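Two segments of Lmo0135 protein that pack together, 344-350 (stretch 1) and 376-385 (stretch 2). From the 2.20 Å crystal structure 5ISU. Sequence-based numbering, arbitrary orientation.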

# COMPACT_ATOMS: atom_id res chain seq x y z
N VAL A 344 1.90 -6.70 -24.66
CA VAL A 344 2.20 -6.41 -23.26
C VAL A 344 2.02 -4.91 -23.07
O VAL A 344 2.69 -4.11 -23.73
CB VAL A 344 3.59 -6.89 -22.80
CG1 VAL A 344 4.70 -6.38 -23.72
CG2 VAL A 344 3.84 -6.48 -21.35
N TYR A 345 1.07 -4.53 -22.23
CA TYR A 345 0.78 -3.13 -21.96
C TYR A 345 1.38 -2.74 -20.63
O TYR A 345 1.21 -3.44 -19.65
CB TYR A 345 -0.74 -2.86 -21.97
CG TYR A 345 -1.36 -2.61 -23.34
CD1 TYR A 345 -1.54 -3.64 -24.26
CD2 TYR A 345 -1.83 -1.33 -23.69
CE1 TYR A 345 -2.11 -3.41 -25.51
CE2 TYR A 345 -2.40 -1.09 -24.93
CZ TYR A 345 -2.55 -2.12 -25.84
OH TYR A 345 -3.14 -1.86 -27.06
N TYR A 346 2.07 -1.61 -20.60
CA TYR A 346 2.72 -1.13 -19.39
C TYR A 346 2.86 0.40 -19.44
O TYR A 346 2.47 1.03 -20.43
CB TYR A 346 4.09 -1.83 -19.25
CG TYR A 346 5.04 -1.60 -20.40
CD1 TYR A 346 4.96 -2.36 -21.56
CD2 TYR A 346 6.04 -0.64 -20.31
CE1 TYR A 346 5.83 -2.14 -22.62
CE2 TYR A 346 6.92 -0.41 -21.35
CZ TYR A 346 6.81 -1.16 -22.51
OH TYR A 346 7.68 -0.93 -23.54
N LEU A 347 3.37 0.98 -18.36
CA LEU A 347 3.56 2.43 -18.26
C LEU A 347 4.73 2.91 -19.14
O LEU A 347 5.81 2.33 -19.11
CB LEU A 347 3.82 2.81 -16.80
CG LEU A 347 2.67 2.54 -15.82
CD1 LEU A 347 3.14 2.56 -14.37
CD2 LEU A 347 1.53 3.54 -16.02
N ASN A 348 4.51 3.98 -19.91
CA ASN A 348 5.56 4.52 -20.80
C ASN A 348 6.61 5.40 -20.10
O ASN A 348 7.52 5.90 -20.76
CB ASN A 348 4.94 5.29 -21.98
CG ASN A 348 4.24 6.58 -21.55
OD1 ASN A 348 4.13 6.90 -20.37
ND2 ASN A 348 3.74 7.32 -22.53
N ASN A 349 6.49 5.58 -18.79
CA ASN A 349 7.40 6.41 -18.01
C ASN A 349 8.08 5.63 -16.87
O ASN A 349 8.43 6.22 -15.85
CB ASN A 349 6.62 7.59 -17.43
CG ASN A 349 5.56 7.14 -16.43
OD1 ASN A 349 5.29 5.95 -16.27
ND2 ASN A 349 4.97 8.11 -15.75
N SER A 350 8.24 4.32 -17.04
CA SER A 350 8.85 3.48 -16.01
C SER A 350 9.91 2.60 -16.64
O SER A 350 9.59 1.67 -17.37
CB SER A 350 7.80 2.61 -15.33
OG SER A 350 8.39 1.72 -14.40
N THR A 376 2.34 2.62 -22.78
CA THR A 376 1.26 3.61 -22.85
C THR A 376 1.29 4.69 -21.76
O THR A 376 1.94 4.55 -20.73
CB THR A 376 -0.13 2.94 -22.78
OG1 THR A 376 -0.30 2.34 -21.50
CG2 THR A 376 -0.30 1.89 -23.86
N ASP A 377 0.54 5.76 -22.04
CA ASP A 377 0.35 6.92 -21.18
C ASP A 377 -0.44 6.45 -19.95
O ASP A 377 -1.36 5.65 -20.11
CB ASP A 377 -0.43 7.99 -21.98
CG ASP A 377 -0.69 9.29 -21.21
OD1 ASP A 377 -1.42 9.27 -20.20
OD2 ASP A 377 -0.23 10.35 -21.69
N PRO A 378 -0.10 6.94 -18.73
CA PRO A 378 -0.79 6.50 -17.50
C PRO A 378 -2.31 6.58 -17.52
O PRO A 378 -2.98 5.59 -17.22
CB PRO A 378 -0.21 7.42 -16.42
CG PRO A 378 1.13 7.80 -16.94
CD PRO A 378 0.98 7.90 -18.44
N ASN A 379 -2.86 7.74 -17.88
CA ASN A 379 -4.32 7.92 -17.93
C ASN A 379 -4.93 6.88 -18.85
O ASN A 379 -5.86 6.18 -18.47
CB ASN A 379 -4.71 9.31 -18.45
CG ASN A 379 -4.14 10.44 -17.61
OD1 ASN A 379 -3.33 10.22 -16.70
ND2 ASN A 379 -4.54 11.67 -17.94
N ALA A 380 -4.38 6.79 -20.06
CA ALA A 380 -4.85 5.84 -21.06
C ALA A 380 -4.78 4.41 -20.55
O ALA A 380 -5.67 3.61 -20.82
CB ALA A 380 -4.04 5.98 -22.35
N LEU A 381 -3.73 4.10 -19.79
CA LEU A 381 -3.55 2.75 -19.24
C LEU A 381 -4.66 2.40 -18.24
O LEU A 381 -5.14 1.27 -18.21
CB LEU A 381 -2.17 2.59 -18.61
CG LEU A 381 -1.78 1.18 -18.11
CD1 LEU A 381 -1.80 0.16 -19.24
CD2 LEU A 381 -0.42 1.22 -17.45
N SER A 382 -5.06 3.37 -17.41
CA SER A 382 -6.16 3.16 -16.46
C SER A 382 -7.42 2.85 -17.24
O SER A 382 -8.05 1.83 -17.00
CB SER A 382 -6.40 4.39 -15.58
OG SER A 382 -5.30 4.62 -14.72
N ASN A 383 -7.78 3.72 -18.18
CA ASN A 383 -8.97 3.52 -19.00
C ASN A 383 -8.99 2.11 -19.62
O ASN A 383 -10.04 1.49 -19.73
CB ASN A 383 -9.07 4.57 -20.11
CG ASN A 383 -9.17 5.99 -19.58
OD1 ASN A 383 -9.39 6.21 -18.39
ND2 ASN A 383 -9.02 6.96 -20.47
N ILE A 384 -7.81 1.62 -20.01
CA ILE A 384 -7.71 0.29 -20.62
C ILE A 384 -7.84 -0.84 -19.59
O ILE A 384 -8.68 -1.72 -19.75
CB ILE A 384 -6.39 0.12 -21.40
CG1 ILE A 384 -6.45 0.95 -22.69
CG2 ILE A 384 -6.16 -1.34 -21.79
CD1 ILE A 384 -5.16 0.95 -23.49
N THR A 385 -7.03 -0.80 -18.54
CA THR A 385 -7.02 -1.88 -17.55
C THR A 385 -8.10 -1.78 -16.48
O THR A 385 -8.36 -2.75 -15.79
CB THR A 385 -5.64 -2.01 -16.87
OG1 THR A 385 -5.39 -0.87 -16.04
CG2 THR A 385 -4.55 -2.15 -17.91

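Thr376 joins the two segments through its backbone. Its N donates to Tyr346 O at 2.8 Å, and its own O accepts from Asn348 N, also at 2.8 Å, so that both polar backbone atoms of this residue are satisfied by residues flanking Leu347. This is the pattern of a parallel bridge between Leu347 and Thr376, whose CA atoms lie 5.3 Å apart and whose side chains diverge. Tyr346 O accepts a second time, from the Thr376 side chain: with chi1 in the p well, OG1 lies 3.2 Å from Tyr346 O and donates to it. One carbonyl thus takes both the amide and the hydroxyl of the same residue.

Not every close polar pair is a bond. Asn348 OD1 approaches Thr376 O to 3.2 Å, but both are acceptors, and the carbonyl is served instead by the backbone N of Asn348.

Beyond the bridge the chain turns into the helix 378-385. Asp377 occupies the N-cap position, where its OD1 accepts a weak bond from Asn379 N at 3.1 Å, while its backbone O receives Leu381 N at 2.8 Å. At the other end of the segment, Leu381 O accepts from both Thr385 N (2.8 Å) and Thr385 OG1 (3.1 Å).

The helix runs at 136° to the strand of the first stretch, measured between their N-to-C directions, with an axial closest approach of 8.5 Å, and apolar side chains meet between them. Leu381 points toward the strand; its CD2 meets Leu347 CD2 at 3.4 Å, a tight methyl contact, and its CD1 lies 4.2 Å from Tyr345 CB. Although Leu347 leaves its backbone away from the helical segment, its side chain bends back to make this contact. The Tyr345 ring is approached obliquely by two methyls, with CE2 3.7 Å from Ile384 CD1 and CD2 3.6 Å from Thr376 CG2.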